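Long-range contact in beta-glucoside phosphorylase BglX (Unidentified, PDB 5VQE), which probably cleaves beta-glucosides by phosphorolysis, passing the glucosyl unit to phosphate, as a member of glycoside hydrolase family 3: residues D30-I42 with L316-Q330. Numbering follows the deposited sequence.
Sequences DDEKLGQLICEII and LTFTLNPTEDFKALQ. With G2F (2-deoxy-2-fluoro-alpha-D-glucopyranose), chain B.
I38 and C39 pair in parallel with L316 and T317. This joins the first and last strands of the N-terminal domain, consistent with closure of a TIM barrel. C39 N donates to L316 O at 2.9 Å, and L316 N donates to L37 O. F318 N then reaches C39 O in the carbonyl plane. Packing is tight here. The F318 ring has T317 CG2 over the centre of one face and I41 CB over the other, 3.9 Å from the centroid. C39 SG lies at its edge. F318 CE2 is 3.8 Å from C6 of the bound fluoroglucose, so F318, just past strand 316-317, lines the sugar pocket.

Beyond F318, T319 OG1 donates to the syn lone pair of E40 OE2 at 2.6 Å. The E40 chain bends at chi2 (-67°) to bring its carboxylate there. A water joins I41 N and T319 N, with a weak bond to E40 OE1. Replacing E40 with an alanine is likely to leave T319 OG1 without its acceptor and the water short of its weak carboxylate bond.

Between strand 38-42 and helix 322-335, I38 CD1 meets L329 CD1 at 3.8 Å and the edge of the F326 ring. From helix 30-36, L34 CB touches F326 CE1 obliquely. F57 meets this ring too. The outer end is looser and faces solvent. There Q330 NE2 donates to D31 OD1 at 3.0 Å, nearly straight (179°), approaching from above the carboxylate plane.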
loop_
_atom_site.group_PDB
_atom_site.type_symbol
_atom_site.label_atom_id
_atom_site.label_comp_id
_atom_site.label_asym_id
_atom_site.label_seq_id
_atom_site.Cartn_x
_atom_site.Cartn_y
_atom_site.Cartn_z
ATOM N N ASP A 30 24.580 -19.806 14.193
ATOM C CA ASP A 30 23.851 -19.985 12.940
ATOM C C ASP A 30 22.349 -19.859 13.160
ATOM O O ASP A 30 21.650 -19.235 12.357
ATOM C CB ASP A 30 24.185 -21.341 12.317
ATOM C CG ASP A 30 25.559 -21.373 11.689
ATOM O OD1 ASP A 30 26.277 -20.352 11.739
ATOM O OD2 ASP A 30 25.921 -22.430 11.136
ATOM N N ASP A 31 21.834 -20.433 14.249
ATOM C CA ASP A 31 20.402 -20.331 14.523
ATOM C C ASP A 31 19.979 -18.878 14.729
ATOM O O ASP A 31 18.883 -18.475 14.312
ATOM C CB ASP A 31 20.043 -21.163 15.748
ATOM C CG ASP A 31 19.791 -22.622 15.420
ATOM O OD1 ASP A 31 19.757 -22.982 14.224
ATOM O OD2 ASP A 31 19.615 -23.410 16.375
ATOM N N GLU A 32 20.829 -18.079 15.381
ATOM C CA GLU A 32 20.509 -16.672 15.589
ATOM C C GLU A 32 20.589 -15.892 14.287
ATOM O O GLU A 32 19.793 -14.972 14.056
ATOM C CB GLU A 32 21.458 -16.061 16.618
ATOM C CG GLU A 32 21.162 -16.458 18.036
ATOM C CD GLU A 32 22.192 -15.920 18.997
ATOM O OE1 GLU A 32 23.403 -16.171 18.787
ATOM O OE2 GLU A 32 21.789 -15.218 19.941
ATOM N N LYS A 33 21.558 -16.224 13.436
ATOM C CA LYS A 33 21.649 -15.568 12.138
ATOM C C LYS A 33 20.436 -15.908 11.279
ATOM O O LYS A 33 19.828 -15.023 10.667
ATOM C CB LYS A 33 22.950 -15.961 11.438
ATOM C CG LYS A 33 24.196 -15.301 12.014
ATOM C CD LYS A 33 25.455 -15.866 11.366
ATOM C CE LYS A 33 26.718 -15.461 12.096
ATOM N NZ LYS A 33 27.927 -16.054 11.449
ATOM N N LEU A 34 20.049 -17.189 11.246
ATOM C CA LEU A 34 18.849 -17.577 10.506
ATOM C C LEU A 34 17.620 -16.827 11.013
ATOM O O LEU A 34 16.760 -16.420 10.222
ATOM C CB LEU A 34 18.636 -19.093 10.599
ATOM C CG LEU A 34 19.695 -19.960 9.904
ATOM C CD1 LEU A 34 19.482 -21.443 10.199
ATOM C CD2 LEU A 34 19.692 -19.717 8.399
ATOM N N GLY A 35 17.513 -16.634 12.327
ATOM C CA GLY A 35 16.356 -15.931 12.860
ATOM C C GLY A 35 16.329 -14.469 12.442
ATOM O O GLY A 35 15.258 -13.896 12.217
ATOM N N GLN A 36 17.503 -13.841 12.344
ATOM C CA GLN A 36 17.572 -12.454 11.885
ATOM C C GLN A 36 16.942 -12.280 10.507
ATOM O O GLN A 36 16.476 -11.184 10.172
ATOM C CB GLN A 36 19.027 -11.980 11.839
ATOM C CG GLN A 36 19.630 -11.629 13.190
ATOM C CD GLN A 36 18.904 -10.491 13.871
ATOM O OE1 GLN A 36 18.913 -9.359 13.389
ATOM N NE2 GLN A 36 18.251 -10.790 14.990
ATOM N N LEU A 37 16.940 -13.335 9.692
ATOM C CA LEU A 37 16.386 -13.256 8.345
ATOM C C LEU A 37 14.873 -13.097 8.334
ATOM O O LEU A 37 14.315 -12.768 7.283
ATOM C CB LEU A 37 16.731 -14.510 7.548
ATOM C CG LEU A 37 18.200 -14.923 7.435
ATOM C CD1 LEU A 37 18.285 -16.240 6.726
ATOM C CD2 LEU A 37 19.013 -13.885 6.697
ATOM N N ILE A 38 14.192 -13.350 9.453
ATOM C CA ILE A 38 12.740 -13.525 9.466
ATOM C C ILE A 38 12.077 -12.296 10.072
ATOM O O ILE A 38 12.453 -11.846 11.160
ATOM C CB ILE A 38 12.332 -14.790 10.243
ATOM C CG1 ILE A 38 12.860 -16.041 9.544
ATOM C CG2 ILE A 38 10.807 -14.876 10.367
ATOM C CD1 ILE A 38 12.771 -17.309 10.385
ATOM N N CYS A 39 11.081 -11.766 9.373
ATOM C CA CYS A 39 10.134 -10.823 9.950
ATOM C C CYS A 39 8.848 -11.562 10.290
ATOM O O CYS A 39 8.280 -12.247 9.432
ATOM C CB CYS A 39 9.832 -9.679 8.984
ATOM S SG CYS A 39 8.586 -8.575 9.631
ATOM N N GLU A 40 8.388 -11.413 11.529
ATOM C CA GLU A 40 7.159 -12.048 11.990
ATOM C C GLU A 40 6.023 -11.036 12.093
ATOM O O GLU A 40 6.215 -9.915 12.573
ATOM C CB GLU A 40 7.376 -12.709 13.350
ATOM C CG GLU A 40 8.053 -14.056 13.283
ATOM C CD GLU A 40 7.182 -15.113 12.606
ATOM O OE1 GLU A 40 5.974 -15.198 12.914
ATOM O OE2 GLU A 40 7.703 -15.843 11.741
ATOM N N ILE A 41 4.832 -11.449 11.669
ATOM C CA ILE A 41 3.655 -10.593 11.745
ATOM C C ILE A 41 3.109 -10.608 13.167
ATOM O O ILE A 41 3.215 -11.603 13.888
ATOM C CB ILE A 41 2.592 -11.043 10.719
ATOM C CG1 ILE A 41 1.584 -9.922 10.472
ATOM C CG2 ILE A 41 1.886 -12.318 11.174
ATOM C CD1 ILE A 41 0.671 -10.187 9.282
ATOM N N ILE A 42 2.512 -9.492 13.578
ATOM C CA ILE A 42 1.951 -9.359 14.915
ATOM C C ILE A 42 0.555 -8.761 14.816
ATOM O O ILE A 42 0.345 -7.764 14.116
ATOM C CB ILE A 42 2.864 -8.512 15.822
ATOM C CG1 ILE A 42 4.053 -9.374 16.245
ATOM C CG2 ILE A 42 2.107 -7.987 17.040
ATOM C CD1 ILE A 42 5.088 -8.670 17.021
ATOM N N LEU A 316 13.122 -12.687 4.839
ATOM C CA LEU A 316 11.857 -13.330 4.520
ATOM C C LEU A 316 10.762 -12.681 5.344
ATOM O O LEU A 316 10.874 -12.593 6.574
ATOM C CB LEU A 316 11.907 -14.829 4.826
ATOM C CG LEU A 316 12.879 -15.658 3.984
ATOM C CD1 LEU A 316 13.278 -16.933 4.711
ATOM C CD2 LEU A 316 12.254 -16.005 2.656
ATOM N N THR A 317 9.706 -12.236 4.678
ATOM C CA THR A 317 8.617 -11.524 5.343
ATOM C C THR A 317 7.511 -12.524 5.676
ATOM O O THR A 317 6.744 -12.943 4.805
ATOM C CB THR A 317 8.123 -10.380 4.469
ATOM O OG1 THR A 317 9.232 -9.515 4.196
ATOM C CG2 THR A 317 7.025 -9.585 5.168
ATOM N N PHE A 318 7.468 -12.925 6.944
ATOM C CA PHE A 318 6.402 -13.732 7.529
ATOM C C PHE A 318 6.640 -15.214 7.303
ATOM O O PHE A 318 7.286 -15.612 6.328
ATOM C CB PHE A 318 5.015 -13.371 6.984
ATOM C CG PHE A 318 4.664 -11.923 7.116
ATOM C CD1 PHE A 318 5.368 -11.095 7.979
ATOM C CD2 PHE A 318 3.618 -11.386 6.376
ATOM C CE1 PHE A 318 5.037 -9.750 8.093
ATOM C CE2 PHE A 318 3.287 -10.044 6.487
ATOM C CZ PHE A 318 3.989 -9.231 7.351
ATOM N N THR A 319 6.111 -16.025 8.215
ATOM C CA THR A 319 6.187 -17.472 8.143
ATOM C C THR A 319 4.781 -18.036 7.994
ATOM O O THR A 319 3.785 -17.349 8.224
ATOM C CB THR A 319 6.847 -18.065 9.393
ATOM O OG1 THR A 319 6.143 -17.620 10.561
ATOM C CG2 THR A 319 8.308 -17.647 9.489
ATOM N N LEU A 320 4.718 -19.306 7.610
ATOM C CA LEU A 320 3.455 -20.029 7.503
ATOM C C LEU A 320 3.284 -20.880 8.759
ATOM O O LEU A 320 2.610 -20.468 9.709
ATOM C CB LEU A 320 3.452 -20.872 6.221
ATOM C CG LEU A 320 2.212 -21.680 5.849
ATOM C CD1 LEU A 320 1.010 -20.766 5.724
ATOM C CD2 LEU A 320 2.472 -22.432 4.547
ATOM N N ASN A 321 3.912 -22.053 8.781
ATOM C CA ASN A 321 4.148 -22.772 10.022
ATOM C C ASN A 321 5.549 -22.419 10.503
ATOM O O ASN A 321 6.528 -22.768 9.824
ATOM C CB ASN A 321 4.017 -24.280 9.811
ATOM C CG ASN A 321 4.175 -25.061 11.101
ATOM O OD1 ASN A 321 5.284 -25.428 11.488
ATOM N ND2 ASN A 321 3.067 -25.299 11.781
ATOM N N PRO A 322 5.710 -21.717 11.632
ATOM C CA PRO A 322 7.045 -21.188 11.968
ATOM C C PRO A 322 8.062 -22.256 12.331
ATOM O O PRO A 322 9.242 -22.108 11.990
ATOM C CB PRO A 322 6.769 -20.236 13.141
ATOM C CG PRO A 322 5.434 -20.614 13.660
ATOM C CD PRO A 322 4.663 -21.191 12.523
ATOM N N THR A 323 7.652 -23.335 12.995
ATOM C CA THR A 323 8.589 -24.416 13.269
ATOM C C THR A 323 9.109 -25.008 11.969
ATOM O O THR A 323 10.317 -25.205 11.798
ATOM C CB THR A 323 7.914 -25.490 14.121
ATOM O OG1 THR A 323 7.478 -24.908 15.356
ATOM C CG2 THR A 323 8.874 -26.644 14.403
ATOM N N GLU A 324 8.204 -25.277 11.029
ATOM C CA GLU A 324 8.598 -25.879 9.762
ATOM C C GLU A 324 9.481 -24.937 8.954
ATOM O O GLU A 324 10.499 -25.359 8.392
ATOM C CB GLU A 324 7.349 -26.256 8.971
ATOM C CG GLU A 324 7.613 -26.619 7.524
ATOM C CD GLU A 324 6.386 -27.192 6.841
ATOM O OE1 GLU A 324 5.423 -26.429 6.607
ATOM O OE2 GLU A 324 6.379 -28.407 6.556
ATOM N N ASP A 325 9.109 -23.657 8.889
ATOM C CA ASP A 325 9.878 -22.696 8.109
ATOM C C ASP A 325 11.294 -22.555 8.646
ATOM O O ASP A 325 12.258 -22.514 7.872
ATOM C CB ASP A 325 9.165 -21.344 8.100
ATOM C CG ASP A 325 7.929 -21.344 7.217
ATOM O OD1 ASP A 325 7.654 -22.378 6.560
ATOM O OD2 ASP A 325 7.240 -20.302 7.174
ATOM N N PHE A 326 11.445 -22.487 9.968
ATOM C CA PHE A 326 12.782 -22.339 10.527
ATOM C C PHE A 326 13.604 -23.598 10.299
ATOM O O PHE A 326 14.794 -23.517 9.974
ATOM C CB PHE A 326 12.709 -22.010 12.016
ATOM C CG PHE A 326 14.022 -21.581 12.595
ATOM C CD1 PHE A 326 14.578 -20.371 12.234
ATOM C CD2 PHE A 326 14.708 -22.388 13.490
ATOM C CE1 PHE A 326 15.796 -19.960 12.754
ATOM C CE2 PHE A 326 15.928 -21.983 14.024
ATOM C CZ PHE A 326 16.471 -20.770 13.655
ATOM N N LYS A 327 12.982 -24.770 10.457
ATOM C CA LYS A 327 13.659 -26.021 10.147
ATOM C C LYS A 327 14.102 -26.064 8.691
ATOM O O LYS A 327 15.190 -26.565 8.385
ATOM C CB LYS A 327 12.738 -27.196 10.475
ATOM C CG LYS A 327 13.191 -28.538 9.934
ATOM C CD LYS A 327 12.381 -29.672 10.580
ATOM C CE LYS A 327 12.603 -31.015 9.887
ATOM N NZ LYS A 327 11.633 -32.050 10.356
ATOM N N ALA A 328 13.276 -25.543 7.774
ATOM C CA ALA A 328 13.677 -25.490 6.368
ATOM C C ALA A 328 14.922 -24.636 6.180
ATOM O O ALA A 328 15.803 -24.969 5.376
ATOM C CB ALA A 328 12.534 -24.948 5.509
ATOM N N LEU A 329 15.011 -23.520 6.904
ATOM C CA LEU A 329 16.204 -22.687 6.815
ATOM C C LEU A 329 17.414 -23.390 7.421
ATOM O O LEU A 329 18.513 -23.336 6.862
ATOM C CB LEU A 329 15.959 -21.346 7.509
ATOM C CG LEU A 329 15.021 -20.377 6.790
ATOM C CD1 LEU A 329 14.707 -19.220 7.725
ATOM C CD2 LEU A 329 15.620 -19.874 5.503
ATOM N N GLN A 330 17.237 -24.046 8.566
ATOM C CA GLN A 330 18.348 -24.782 9.165
ATOM C C GLN A 330 18.882 -25.828 8.197
ATOM O O GLN A 330 20.098 -25.962 8.009
ATOM C CB GLN A 330 17.904 -25.459 10.461
ATOM C CG GLN A 330 17.591 -24.533 11.629
ATOM C CD GLN A 330 17.067 -25.308 12.826
ATOM O OE1 GLN A 330 16.183 -26.149 12.691
ATOM N NE2 GLN A 330 17.624 -25.043 13.994
HETATM C C1 G2F B . 2.957 -8.334 0.610
HETATM C C2 G2F B . 2.291 -7.105 -0.088
HETATM C C3 G2F B . 3.059 -5.825 0.359
HETATM C C4 G2F B . 3.059 -5.765 1.917
HETATM C C5 G2F B . 3.723 -7.078 2.457
HETATM C C6 G2F B . 3.689 -7.116 4.037
HETATM O O3 G2F B . 2.320 -4.714 -0.075
HETATM O O4 G2F B . 3.894 -4.703 2.295
HETATM O O5 G2F B . 2.956 -8.182 2.008
HETATM O O6 G2F B . 2.374 -6.886 4.456
HETATM F F2 G2F B . 2.387 -7.226 -1.431
HETATM O O HOH W 1 4.713 -14.206 10.571
#